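Local structure of dihydrodipicolinate synthase (Agrobacterium tumefaciens, 3B4U) at residues V79-S83 and P106-F110; D82-A88 and W121-V125; A99-A105 and R134-Y139. The protein probably catalyses, as a class I aldolase-type lyase, the condensation of pyruvate with aspartate semialdehyde in lysine biosynthesis. One frame throughout, in Å; residues are numbered along the deposited sequence.

Interaction 1: V79-S83 and P106-F110; sequences VLVDS and PPSYF. With MG (magnesium ion), chain C.
This is a buried loop-to-loop contact at the C-terminal end of the beta-barrel, where the loops leaving strands 75-79 and 101-104 meet beside a magnesium ion. Neither segment is regular; the closest CA pair is Asp-82 with Pro-107, 4.1 Å apart. Asp-82 makes both key links: with chi1 m, its OD1 accepts from Ser-108 N (2.8 Å), while OD2 binds the metal at 2.1 Å. Waters 1, 3 and 4 (2.0-2.1 Å) are further ligands, water 1 also near Leu-80 O (2.8 Å) and Asp-82 OD1 (2.7 Å). Pro-107 CA is 3.6 Å from Val-81 O, a CA-H...O contact. Water 2 bridges Val-81 O (3.2 Å) to Pro-106 O (2.7 Å) and Ser-108 OG (2.9 Å). Asp-82 of the second subunit also binds the ion, placing it at the dimer interface; Tyr-109 (chi1 t) sends its OH to Thr-46 of that subunit. Behind the loops, Val-81 rests on Ala-87 and Gln-90 of helix 84-96, and Pro-106 and Pro-107 on helix 115-129.

Interaction 2: D82-A88 and W121-V125; sequences DSIEDAA and WFSAV. With MG (magnesium ion), chain C.
An indole against the start of a neighbouring helix and linked to it by a water is the distinctive element: water 5 donates to Asp-82 O (3.0 Å) and accepts a weak bond from Trp-121 NE1 (3.0 Å). Trp-121, chi1 t and chi2 86°, reaches from helix 115-129 to the first turn of helix 84-96, where its CH2 lies 3.7 Å from Ala-87 CB and its CD1 3.7 Å from Ile-84 CG1. Segments 84-88 and 121-125 have axes 9.3 Å apart at closest approach and cross at -55°, running in broadly the same direction; Ala-88 and Val-125 are the nearest CA pair at 5.1 Å. Ile-84, chi1 m and chi2 t, puts CD1 3.6 Å from Ala-124 CB, and Val-125, chi1 t, sets CG2 4.0 Å from Ala-87 CB and 3.9 Å from Ile-84 CA. Ser-83, chi1 p, is the N-cap of helix 84-96, its OG accepting from Asp-86 N at 3.2 Å. Asp-82 before it binds magnesium through OD2 (2.1 Å) and accepts from Ser-108 N at OD1; Asp-82 of the second subunit shares the ion. Such packing of successive helices is characteristic of the outer layer of a TIM barrel. Trp-121 also rests on Pro-107 of the loop after strand 101-104, and Ala-88 touches Lys-128 and Ile-129 further along helix 115-129.

Interaction 3: A99-A105 and R134-Y139; sequences ARNILLA and RDILVY
Tyr-139, chi1 t, turns one ring face to Leu-103, whose CD2 lies 3.9 Å from the ring centroid and 15° off its normal, a CH-pi contact; Leu-103 CD1 is 3.7 Å from Tyr-139 CB. The ring's OH goes on to Thr-46 of the same chain. Strands 101-104 and 136-139 run parallel, their axes 4.6 Å apart and crossing at -18°, with Ile-102 opposite Ile-136, Leu-103 opposite Leu-137 and Leu-104 opposite Val-138, each CA pair at 4.9 Å. The backbone bonds are Ile-102 N to Asp-135 O (3.1 Å), Leu-137 N to Ile-102 O (2.8 Å), Leu-104 N to Leu-137 O (2.8 Å) and Tyr-139 N to Leu-104 O (2.9 Å). This is the strand pair of a beta-alpha-beta unit, with helix 115-129 as the crossover, inside a TIM barrel. Leu-103 and Leu-137 share one face of the sheet; on the other, Ile-102 CG1 meets Ile-136 CD1 at 3.7 Å and Leu-104 CB meets Ile-136 CG2 at 3.8 Å. Just before strand 136-139, Asp-135 is left-handed (phi/psi 62/39). Beside it Arg-134, chi1 p, donates to Ala-99 O from NH2 (2.8 Å) and NH1 (2.9 Å), and NH1 forms a salt bridge with Asp-135 OD2 (2.8 Å). Water 6 donates to Arg-100 O (2.7 Å) and weakly to Asp-135 OD2 (3.0 Å).

Overall arrangement
From the N terminus, the chain leaves strand 75-79 into the loop at 79-83, where interactions 1 and 2 both begin, sharing Asp-82 and Ser-83. Helix 84-96 then leads into strand 101-104. Interaction 1 closes first, at 106-110 beyond that strand, and interaction 2 closes on helix 115-129. Interaction 3 starts at 99-105, before either has closed, and ends last, on strand 136-140, so it crosses both. Val-79 probably bonds through its backbone to Leu-103 and Ala-105, joining interactions 1 and 3; Trp-121 packs on Pro-107, and Phe-122 on Leu-104 and Val-138. Together they tie two successive beta-alpha units to the next strand.

Interaction 1: V79-S83 and P106-F110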
ATOM      1  N   VAL B  79       0.043  -9.984   6.108  1.00  4.99           N
ATOM      2  CA  VAL B  79      -0.281  -8.629   6.570  1.00  5.10           C
ATOM      3  C   VAL B  79       0.530  -7.704   5.682  1.00  4.79           C
ATOM      4  O   VAL B  79       1.744  -7.752   5.670  1.00  5.38           O
ATOM      5  CB  VAL B  79       0.042  -8.447   8.073  1.00  5.39           C
ATOM      6  CG1 VAL B  79      -0.173  -7.002   8.491  1.00  6.75           C
ATOM      7  CG2 VAL B  79      -0.875  -9.364   8.921  1.00  6.52           C
ATOM      8  N   LEU B  80      -0.183  -6.898   4.905  1.00  5.53           N
ATOM      9  CA  LEU B  80       0.321  -6.153   3.753  1.00  5.87           C
ATOM     10  C   LEU B  80      -0.096  -4.711   3.811  1.00  6.53           C
ATOM     11  O   LEU B  80      -0.486  -4.130   2.822  1.00  8.92           O
ATOM     12  CB  LEU B  80      -0.170  -6.793   2.452  1.00  6.42           C
ATOM     13  CG  LEU B  80       0.050  -8.296   2.256  1.00  6.49           C
ATOM     14  CD1 LEU B  80      -0.541  -8.755   0.912  1.00  7.78           C
ATOM     15  CD2 LEU B  80       1.543  -8.678   2.332  1.00  7.22           C
ATOM     16  N   VAL B  81      -0.060  -4.112   4.987  1.00  6.99           N
ATOM     17  CA  VAL B  81      -0.572  -2.745   5.225  1.00  7.21           C
ATOM     18  C   VAL B  81       0.549  -1.765   5.537  1.00  6.84           C
ATOM     19  O   VAL B  81       1.748  -2.117   5.619  1.00  8.30           O
ATOM     20  CB  VAL B  81      -1.649  -2.737   6.312  1.00  8.48           C
ATOM     21  CG1 VAL B  81      -2.839  -3.572   5.843  1.00 11.06           C
ATOM     22  CG2 VAL B  81      -1.079  -3.238   7.623  1.00 11.42           C
ATOM     23  N   ASP B  82       0.180  -0.501   5.660  1.00  6.43           N
ATOM     24  CA  ASP B  82       1.192   0.555   5.694  1.00  6.47           C
ATOM     25  C   ASP B  82       1.302   1.276   7.021  1.00  6.53           C
ATOM     26  O   ASP B  82       2.246   2.035   7.221  1.00  8.51           O
ATOM     27  CB  ASP B  82       0.957   1.537   4.557  1.00  6.32           C
ATOM     28  CG  ASP B  82       0.807   0.804   3.241  1.00  6.39           C
ATOM     29  OD1 ASP B  82       1.644  -0.105   3.002  1.00  6.77           O
ATOM     30  OD2 ASP B  82      -0.142   1.098   2.491  1.00  6.64           O
ATOM     31  N   SER B  83       0.373   1.053   7.934  1.00  6.43           N
ATOM     32  CA  SER B  83       0.404   1.721   9.224  1.00  6.83           C
ATOM     33  C   SER B  83       0.767   0.731  10.300  1.00  7.17           C
ATOM     34  O   SER B  83       0.445  -0.471  10.248  1.00  6.99           O
ATOM     35  CB  SER B  83      -0.961   2.362   9.540  1.00  7.63           C
ATOM     36  OG  SER B  83      -1.966   1.372   9.691  1.00  8.30           O
ATOM     37  N   PRO B 106       6.848  -5.106   4.876  1.00  5.92           N
ATOM     38  CA  PRO B 106       7.081  -3.714   5.271  1.00  6.31           C
ATOM     39  C   PRO B 106       5.989  -2.831   4.642  1.00  6.65           C
ATOM     40  O   PRO B 106       5.345  -3.233   3.685  1.00  6.81           O
ATOM     41  CB  PRO B 106       8.442  -3.395   4.658  1.00  6.22           C
ATOM     42  CG  PRO B 106       8.446  -4.237   3.414  1.00  6.50           C
ATOM     43  CD  PRO B 106       7.787  -5.537   3.815  1.00  6.08           C
ATOM     44  N   PRO B 107       5.810  -1.632   5.180  1.00  7.11           N
ATOM     45  CA  PRO B 107       4.885  -0.696   4.590  1.00  7.51           C
ATOM     46  C   PRO B 107       5.328  -0.336   3.160  1.00  7.19           C
ATOM     47  O   PRO B 107       6.526  -0.277   2.876  1.00  8.20           O
ATOM     48  CB  PRO B 107       4.961   0.481   5.559  1.00  7.88           C
ATOM     49  CG  PRO B 107       6.365   0.418   6.128  1.00  8.35           C
ATOM     50  CD  PRO B 107       6.590  -1.033   6.275  1.00  6.69           C
ATOM     51  N   SER B 108       4.366  -0.086   2.271  1.00  7.69           N
ATOM     52  CA  SER B 108       4.604  -0.069   0.833  1.00  8.23           C
ATOM     53  C   SER B 108       3.974   1.123   0.124  1.00  8.53           C
ATOM     54  O   SER B 108       3.723   1.061  -1.087  1.00  9.42           O
ATOM     55  CB  SER B 108       4.140  -1.409   0.220  1.00  9.47           C
ATOM     56  OG  SER B 108       2.747  -1.636   0.340  1.00 10.07           O
ATOM     57  N   TYR B 109       3.728   2.201   0.853  1.00  7.27           N
ATOM     58  CA  TYR B 109       3.255   3.442   0.237  1.00  6.98           C
ATOM     59  C   TYR B 109       4.434   4.383  -0.027  1.00  7.91           C
ATOM     60  O   TYR B 109       4.795   4.644  -1.178  1.00  7.68           O
ATOM     61  CB  TYR B 109       2.152   4.065   1.102  1.00  7.46           C
ATOM     62  CG  TYR B 109       1.492   5.268   0.463  1.00  7.76           C
ATOM     63  CD1 TYR B 109       0.418   5.152  -0.423  1.00  8.96           C
ATOM     64  CD2 TYR B 109       1.953   6.546   0.709  1.00  7.70           C
ATOM     65  CE1 TYR B 109      -0.169   6.277  -0.980  1.00  8.32           C
ATOM     66  CE2 TYR B 109       1.370   7.669   0.132  1.00  9.03           C
ATOM     67  CZ  TYR B 109       0.329   7.529  -0.705  1.00  8.65           C
ATOM     68  OH  TYR B 109      -0.275   8.643  -1.289  1.00  9.63           O
ATOM     69  N   PHE B 110       5.089   4.861   1.022  1.00  7.44           N
ATOM     70  CA  PHE B 110       6.299   5.646   0.871  1.00  7.94           C
ATOM     71  C   PHE B 110       7.374   4.807   0.202  1.00  8.00           C
ATOM     72  O   PHE B 110       7.526   3.620   0.482  1.00  8.01           O
ATOM     73  CB  PHE B 110       6.799   6.205   2.210  1.00  8.90           C
ATOM     74  CG  PHE B 110       5.957   7.350   2.772  1.00  8.73           C
ATOM     75  CD1 PHE B 110       5.611   8.435   1.997  1.00  9.80           C
ATOM     76  CD2 PHE B 110       5.547   7.334   4.095  1.00  9.56           C
ATOM     77  CE1 PHE B 110       4.871   9.480   2.548  1.00 10.85           C
ATOM     78  CE2 PHE B 110       4.831   8.385   4.630  1.00 10.50           C
ATOM     79  CZ  PHE B 110       4.492   9.456   3.860  1.00 10.97           C
TER
HETATM   80 MG    MG C 295      -1.066  -0.091   1.003  1.00  6.53          MG
HETATM   81  O   HOH W   1       0.033  -1.705   1.618  1.00  8.24           O
HETATM   82  O   HOH W   2       2.774  -3.253   2.790  1.00 10.43           O
HETATM   83  O   HOH W   3       0.410   0.166  -0.442  1.00  9.95           O
HETATM   84  O   HOH W   4      -2.532  -0.369   2.462  1.00  8.87           O

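Interaction 2: D82-A88 and W121-V125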
ATOM      1  N   ASP B  82       0.180  -0.501   5.660  1.00  6.43           N
ATOM      2  CA  ASP B  82       1.192   0.555   5.694  1.00  6.47           C
ATOM      3  C   ASP B  82       1.302   1.276   7.021  1.00  6.53           C
ATOM      4  O   ASP B  82       2.246   2.035   7.221  1.00  8.51           O
ATOM      5  CB  ASP B  82       0.957   1.537   4.557  1.00  6.32           C
ATOM      6  CG  ASP B  82       0.807   0.804   3.241  1.00  6.39           C
ATOM      7  OD1 ASP B  82       1.644  -0.105   3.002  1.00  6.77           O
ATOM      8  OD2 ASP B  82      -0.142   1.098   2.491  1.00  6.64           O
ATOM      9  N   SER B  83       0.373   1.053   7.934  1.00  6.43           N
ATOM     10  CA  SER B  83       0.404   1.721   9.224  1.00  6.83           C
ATOM     11  C   SER B  83       0.767   0.731  10.300  1.00  7.17           C
ATOM     12  O   SER B  83       0.445  -0.471  10.248  1.00  6.99           O
ATOM     13  CB  SER B  83      -0.961   2.362   9.540  1.00  7.63           C
ATOM     14  OG  SER B  83      -1.966   1.372   9.691  1.00  8.30           O
ATOM     15  N   ILE B  84       1.408   1.263  11.343  1.00  7.19           N
ATOM     16  CA  ILE B  84       1.747   0.495  12.518  1.00  7.91           C
ATOM     17  C   ILE B  84       0.482  -0.065  13.154  1.00  7.87           C
ATOM     18  O   ILE B  84       0.446  -1.246  13.536  1.00  8.04           O
ATOM     19  CB  ILE B  84       2.539   1.397  13.513  1.00  8.53           C
ATOM     20  CG1 ILE B  84       3.934   1.706  12.933  1.00  9.93           C
ATOM     21  CG2 ILE B  84       2.628   0.741  14.896  1.00  9.90           C
ATOM     22  CD1 ILE B  84       4.567   2.973  13.515  1.00 11.19           C
ATOM     23  N   GLU B  85      -0.541   0.769  13.325  1.00  7.41           N
ATOM     24  CA  GLU B  85      -1.767   0.347  14.002  1.00  7.69           C
ATOM     25  C   GLU B  85      -2.421  -0.815  13.293  1.00  7.42           C
ATOM     26  O   GLU B  85      -2.795  -1.810  13.909  1.00  7.26           O
ATOM     27  CB  GLU B  85      -2.738   1.529  14.111  1.00  7.34           C
ATOM     28  CG  GLU B  85      -4.018   1.165  14.834  1.00  9.30           C
ATOM     29  CD  GLU B  85      -4.863   2.391  15.119  1.00  9.45           C
ATOM     30  OE1 GLU B  85      -5.421   2.975  14.174  1.00  9.02           O
ATOM     31  OE2 GLU B  85      -4.968   2.776  16.314  1.00 10.66           O
ATOM     32  N   ASP B  86      -2.564  -0.711  11.985  1.00  7.29           N
ATOM     33  CA  ASP B  86      -3.277  -1.776  11.266  1.00  7.54           C
ATOM     34  C   ASP B  86      -2.416  -3.043  11.163  1.00  7.08           C
ATOM     35  O   ASP B  86      -2.946  -4.136  11.271  1.00  7.58           O
ATOM     36  CB  ASP B  86      -3.687  -1.330   9.878  1.00  7.13           C
ATOM     37  CG  ASP B  86      -4.804  -0.354   9.885  1.00  8.74           C
ATOM     38  OD1 ASP B  86      -5.087   0.284  10.904  1.00  8.69           O
ATOM     39  OD2 ASP B  86      -5.447  -0.242   8.828  1.00 11.80           O
ATOM     40  N   ALA B  87      -1.106  -2.900  10.997  1.00  6.86           N
ATOM     41  CA  ALA B  87      -0.262  -4.080  10.948  1.00  7.63           C
ATOM     42  C   ALA B  87      -0.285  -4.801  12.280  1.00  7.82           C
ATOM     43  O   ALA B  87      -0.375  -6.037  12.337  1.00  7.64           O
ATOM     44  CB  ALA B  87       1.177  -3.707  10.573  1.00  8.36           C
ATOM     45  N   ALA B  88      -0.221  -4.042  13.373  1.00  7.42           N
ATOM     46  CA  ALA B  88      -0.300  -4.660  14.678  1.00  7.69           C
ATOM     47  C   ALA B  88      -1.663  -5.300  14.948  1.00  7.55           C
ATOM     48  O   ALA B  88      -1.743  -6.385  15.481  1.00  8.30           O
ATOM     49  CB  ALA B  88       0.041  -3.653  15.747  1.00  8.58           C
ATOM     50  N   TRP B 121       9.881   0.942  12.202  1.00  6.99           N
ATOM     51  CA  TRP B 121       8.502   0.562  11.902  1.00  7.06           C
ATOM     52  C   TRP B 121       8.200  -0.833  12.474  1.00  6.45           C
ATOM     53  O   TRP B 121       7.210  -1.027  13.170  1.00  6.89           O
ATOM     54  CB  TRP B 121       8.268   0.533  10.390  1.00  7.11           C
ATOM     55  CG  TRP B 121       6.835   0.334  10.012  1.00  6.87           C
ATOM     56  CD1 TRP B 121       5.903   1.309   9.880  1.00  7.19           C
ATOM     57  CD2 TRP B 121       6.188  -0.895   9.694  1.00  6.35           C
ATOM     58  NE1 TRP B 121       4.711   0.757   9.492  1.00  7.34           N
ATOM     59  CE2 TRP B 121       4.852  -0.594   9.387  1.00  6.93           C
ATOM     60  CE3 TRP B 121       6.602  -2.217   9.632  1.00  6.95           C
ATOM     61  CZ2 TRP B 121       3.937  -1.568   8.968  1.00  7.09           C
ATOM     62  CZ3 TRP B 121       5.701  -3.190   9.223  1.00  7.00           C
ATOM     63  CH2 TRP B 121       4.378  -2.848   8.901  1.00  6.98           C
ATOM     64  N   PHE B 122       9.062  -1.809  12.164  1.00  6.46           N
ATOM     65  CA  PHE B 122       8.850  -3.142  12.694  1.00  7.06           C
ATOM     66  C   PHE B 122       8.846  -3.128  14.223  1.00  7.53           C
ATOM     67  O   PHE B 122       8.010  -3.758  14.849  1.00  7.37           O
ATOM     68  CB  PHE B 122       9.905  -4.113  12.157  1.00  7.38           C
ATOM     69  CG  PHE B 122       9.693  -4.570  10.739  1.00  6.29           C
ATOM     70  CD1 PHE B 122       8.643  -5.416  10.413  1.00  6.88           C
ATOM     71  CD2 PHE B 122      10.530  -4.138   9.733  1.00  7.28           C
ATOM     72  CE1 PHE B 122       8.435  -5.834   9.114  1.00  7.47           C
ATOM     73  CE2 PHE B 122      10.332  -4.559   8.438  1.00  7.60           C
ATOM     74  CZ  PHE B 122       9.298  -5.408   8.133  1.00  7.51           C
ATOM     75  N   SER B 123       9.796  -2.417  14.817  1.00  7.44           N
ATOM     76  CA  SER B 123       9.819  -2.327  16.275  1.00  8.06           C
ATOM     77  C   SER B 123       8.516  -1.789  16.845  1.00  8.36           C
ATOM     78  O   SER B 123       7.994  -2.309  17.828  1.00  8.96           O
ATOM     79  CB  SER B 123      10.955  -1.427  16.730  1.00  9.34           C
ATOM     80  OG  SER B 123      10.981  -1.373  18.149  1.00 10.92           O
ATOM     81  N   ALA B 124       7.972  -0.745  16.223  1.00  7.86           N
ATOM     82  CA  ALA B 124       6.717  -0.159  16.697  1.00  8.37           C
ATOM     83  C   ALA B 124       5.549  -1.121  16.535  1.00  8.10           C
ATOM     84  O   ALA B 124       4.690  -1.208  17.406  1.00  8.53           O
ATOM     85  CB  ALA B 124       6.443   1.142  15.966  1.00  8.78           C
ATOM     86  N   VAL B 125       5.528  -1.868  15.438  1.00  7.87           N
ATOM     87  CA  VAL B 125       4.488  -2.888  15.245  1.00  7.67           C
ATOM     88  C   VAL B 125       4.579  -3.942  16.350  1.00  7.88           C
ATOM     89  O   VAL B 125       3.565  -4.274  16.959  1.00  8.33           O
ATOM     90  CB  VAL B 125       4.596  -3.546  13.845  1.00  7.23           C
ATOM     91  CG1 VAL B 125       3.658  -4.753  13.726  1.00  8.23           C
ATOM     92  CG2 VAL B 125       4.266  -2.517  12.774  1.00  8.31           C
TER
HETATM   93 MG    MG C 295      -1.066  -0.091   1.003  1.00  6.53          MG
HETATM   94  O   HOH W   5       3.700   3.546   9.317  1.00 13.45           O
HETATM   95  O   HOH W   1       0.033  -1.705   1.618  1.00  8.24           O
HETATM   96  O   HOH W   3       0.410   0.166  -0.442  1.00  9.95           O
HETATM   97  O   HOH W   4      -2.532  -0.369   2.462  1.00  8.87           O

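Interaction 3: A99-A105 and R134-Y139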
ATOM      1  N   ALA B  99      -2.692 -18.613  14.812  1.00  8.07           N
ATOM      2  CA  ALA B  99      -2.007 -18.769  13.539  1.00  7.55           C
ATOM      3  C   ALA B  99      -0.585 -19.181  13.757  1.00  7.01           C
ATOM      4  O   ALA B  99       0.077 -18.762  14.710  1.00  7.78           O
ATOM      5  CB  ALA B  99      -2.067 -17.472  12.744  1.00  8.20           C
ATOM      6  N   ARG B 100      -0.072 -19.996  12.841  1.00  7.15           N
ATOM      7  CA  ARG B 100       1.312 -20.453  12.910  1.00  7.95           C
ATOM      8  C   ARG B 100       2.294 -19.292  12.839  1.00  6.58           C
ATOM      9  O   ARG B 100       3.305 -19.261  13.549  1.00  7.80           O
ATOM     10  CB  ARG B 100       1.597 -21.412  11.735  1.00  9.74           C
ATOM     11  CG  ARG B 100       2.847 -22.204  11.964  1.00 11.02           C
ATOM     12  CD  ARG B 100       3.449 -22.806  10.722  1.00 13.43           C
ATOM     13  NE  ARG B 100       4.589 -23.701  11.032  1.00 15.29           N
ATOM     14  CZ  ARG B 100       5.827 -23.335  11.370  1.00 15.92           C
ATOM     15  NH1 ARG B 100       6.210 -22.085  11.435  1.00 12.56           N
ATOM     16  NH2 ARG B 100       6.728 -24.272  11.643  1.00 17.45           N
ATOM     17  N   ASN B 101       2.004 -18.355  11.938  1.00  6.22           N
ATOM     18  CA  ASN B 101       2.895 -17.248  11.663  1.00  6.38           C
ATOM     19  C   ASN B 101       2.097 -16.105  11.079  1.00  5.87           C
ATOM     20  O   ASN B 101       0.995 -16.293  10.533  1.00  6.42           O
ATOM     21  CB  ASN B 101       3.970 -17.603  10.575  1.00  6.20           C
ATOM     22  CG  ASN B 101       4.987 -18.602  11.016  1.00  6.85           C
ATOM     23  OD1 ASN B 101       5.990 -18.248  11.696  1.00  8.20           O
ATOM     24  ND2 ASN B 101       4.784 -19.820  10.640  1.00  6.24           N
ATOM     25  N   ILE B 102       2.696 -14.919  11.154  1.00  6.35           N
ATOM     26  CA  ILE B 102       2.336 -13.791  10.322  1.00  5.52           C
ATOM     27  C   ILE B 102       3.381 -13.655   9.216  1.00  5.75           C
ATOM     28  O   ILE B 102       4.565 -13.738   9.487  1.00  6.16           O
ATOM     29  CB  ILE B 102       2.342 -12.484  11.153  1.00  6.18           C
ATOM     30  CG1 ILE B 102       1.478 -12.609  12.420  1.00  6.99           C
ATOM     31  CG2 ILE B 102       1.881 -11.291  10.283  1.00  6.75           C
ATOM     32  CD1 ILE B 102       0.037 -12.999  12.169  1.00  8.35           C
ATOM     33  N   LEU B 103       2.939 -13.416   7.981  1.00  5.03           N
ATOM     34  CA  LEU B 103       3.820 -13.022   6.887  1.00  5.13           C
ATOM     35  C   LEU B 103       3.663 -11.531   6.760  1.00  5.23           C
ATOM     36  O   LEU B 103       2.654 -11.055   6.237  1.00  5.52           O
ATOM     37  CB  LEU B 103       3.434 -13.755   5.613  1.00  5.57           C
ATOM     38  CG  LEU B 103       4.244 -13.336   4.384  1.00  5.85           C
ATOM     39  CD1 LEU B 103       5.728 -13.683   4.548  1.00  7.44           C
ATOM     40  CD2 LEU B 103       3.673 -13.982   3.115  1.00  7.57           C
ATOM     41  N   LEU B 104       4.624 -10.790   7.294  1.00  5.02           N
ATOM     42  CA  LEU B 104       4.509  -9.351   7.446  1.00  5.10           C
ATOM     43  C   LEU B 104       5.358  -8.607   6.439  1.00  5.20           C
ATOM     44  O   LEU B 104       6.586  -8.627   6.483  1.00  5.40           O
ATOM     45  CB  LEU B 104       4.914  -8.952   8.864  1.00  5.84           C
ATOM     46  CG  LEU B 104       4.782  -7.478   9.221  1.00  6.45           C
ATOM     47  CD1 LEU B 104       3.343  -6.971   9.140  1.00  6.83           C
ATOM     48  CD2 LEU B 104       5.375  -7.217  10.607  1.00  7.58           C
ATOM     49  N   ALA B 105       4.683  -7.903   5.542  1.00  5.01           N
ATOM     50  CA  ALA B 105       5.364  -7.028   4.617  1.00  5.70           C
ATOM     51  C   ALA B 105       5.749  -5.730   5.312  1.00  6.00           C
ATOM     52  O   ALA B 105       5.045  -5.268   6.194  1.00  6.08           O
ATOM     53  CB  ALA B 105       4.488  -6.717   3.395  1.00  6.96           C
ATOM     54  N   ARG B 134       4.888 -13.024  18.308  1.00  8.33           N
ATOM     55  CA  ARG B 134       5.663 -14.246  18.082  1.00  7.74           C
ATOM     56  C   ARG B 134       5.596 -14.522  16.582  1.00  7.09           C
ATOM     57  O   ARG B 134       4.660 -14.082  15.921  1.00  7.16           O
ATOM     58  CB  ARG B 134       5.074 -15.455  18.835  1.00  8.03           C
ATOM     59  CG  ARG B 134       3.624 -15.727  18.479  1.00  8.25           C
ATOM     60  CD  ARG B 134       3.048 -16.972  19.155  1.00  8.10           C
ATOM     61  NE  ARG B 134       1.660 -17.191  18.772  1.00  8.07           N
ATOM     62  CZ  ARG B 134       1.249 -17.773  17.644  1.00  7.64           C
ATOM     63  NH1 ARG B 134       2.115 -18.253  16.758  1.00  7.80           N
ATOM     64  NH2 ARG B 134      -0.037 -17.785  17.372  1.00  7.76           N
ATOM     65  N   ASP B 135       6.559 -15.280  16.071  1.00  7.24           N
ATOM     66  CA  ASP B 135       6.356 -16.033  14.820  1.00  6.78           C
ATOM     67  C   ASP B 135       6.090 -15.159  13.623  1.00  6.63           C
ATOM     68  O   ASP B 135       5.313 -15.515  12.746  1.00  6.86           O
ATOM     69  CB  ASP B 135       5.303 -17.125  15.041  1.00  7.16           C
ATOM     70  CG  ASP B 135       5.724 -18.102  16.134  1.00  8.52           C
ATOM     71  OD1 ASP B 135       6.938 -18.369  16.224  1.00 11.27           O
ATOM     72  OD2 ASP B 135       4.860 -18.598  16.873  1.00  8.74           O
ATOM     73  N   ILE B 136       6.786 -14.035  13.560  1.00  6.48           N
ATOM     74  CA  ILE B 136       6.695 -13.122  12.429  1.00  6.53           C
ATOM     75  C   ILE B 136       7.748 -13.487  11.387  1.00  6.38           C
ATOM     76  O   ILE B 136       8.950 -13.549  11.702  1.00  6.44           O
ATOM     77  CB  ILE B 136       6.940 -11.672  12.861  1.00  6.97           C
ATOM     78  CG1 ILE B 136       6.057 -11.254  14.040  1.00  8.92           C
ATOM     79  CG2 ILE B 136       6.762 -10.733  11.689  1.00  8.19           C
ATOM     80  CD1 ILE B 136       4.666 -11.311  13.807  1.00  9.73           C
ATOM     81  N   LEU B 137       7.267 -13.715  10.170  1.00  5.54           N
ATOM     82  CA  LEU B 137       8.112 -13.914   9.002  1.00  5.82           C
ATOM     83  C   LEU B 137       8.111 -12.615   8.228  1.00  5.75           C
ATOM     84  O   LEU B 137       7.063 -12.172   7.739  1.00  6.87           O
ATOM     85  CB  LEU B 137       7.533 -15.015   8.110  1.00  5.50           C
ATOM     86  CG  LEU B 137       7.291 -16.344   8.824  1.00  6.46           C
ATOM     87  CD1 LEU B 137       6.489 -17.286   7.910  1.00  7.69           C
ATOM     88  CD2 LEU B 137       8.592 -16.980   9.283  1.00  8.24           C
ATOM     89  N   VAL B 138       9.245 -11.924   8.108  1.00  5.51           N
ATOM     90  CA  VAL B 138       9.263 -10.662   7.384  1.00  5.38           C
ATOM     91  C   VAL B 138       9.372 -10.938   5.889  1.00  5.57           C
ATOM     92  O   VAL B 138      10.093 -11.826   5.442  1.00  5.99           O
ATOM     93  CB  VAL B 138      10.360  -9.714   7.927  1.00  5.83           C
ATOM     94  CG1 VAL B 138      10.024  -9.337   9.365  1.00  7.71           C
ATOM     95  CG2 VAL B 138      11.748 -10.278   7.790  1.00  7.38           C
ATOM     96  N   TYR B 139       8.639 -10.147   5.115  1.00  5.20           N
ATOM     97  CA  TYR B 139       8.398 -10.470   3.690  1.00  5.83           C
ATOM     98  C   TYR B 139       9.210  -9.555   2.787  1.00  5.52           C
ATOM     99  O   TYR B 139       8.951  -8.358   2.705  1.00  6.14           O
ATOM    100  CB  TYR B 139       6.895 -10.330   3.418  1.00  6.34           C
ATOM    101  CG  TYR B 139       6.362 -10.889   2.131  1.00  6.30           C
ATOM    102  CD1 TYR B 139       7.084 -11.725   1.281  1.00  6.88           C
ATOM    103  CD2 TYR B 139       5.050 -10.589   1.769  1.00  6.87           C
ATOM    104  CE1 TYR B 139       6.494 -12.250   0.118  1.00  7.79           C
ATOM    105  CE2 TYR B 139       4.452 -11.135   0.651  1.00  7.93           C
ATOM    106  CZ  TYR B 139       5.183 -11.968  -0.159  1.00  8.00           C
ATOM    107  OH  TYR B 139       4.587 -12.456  -1.300  1.00  9.56           O
TER
HETATM  108  O   HOH W   6       3.940 -21.079  15.401  1.00 15.12           O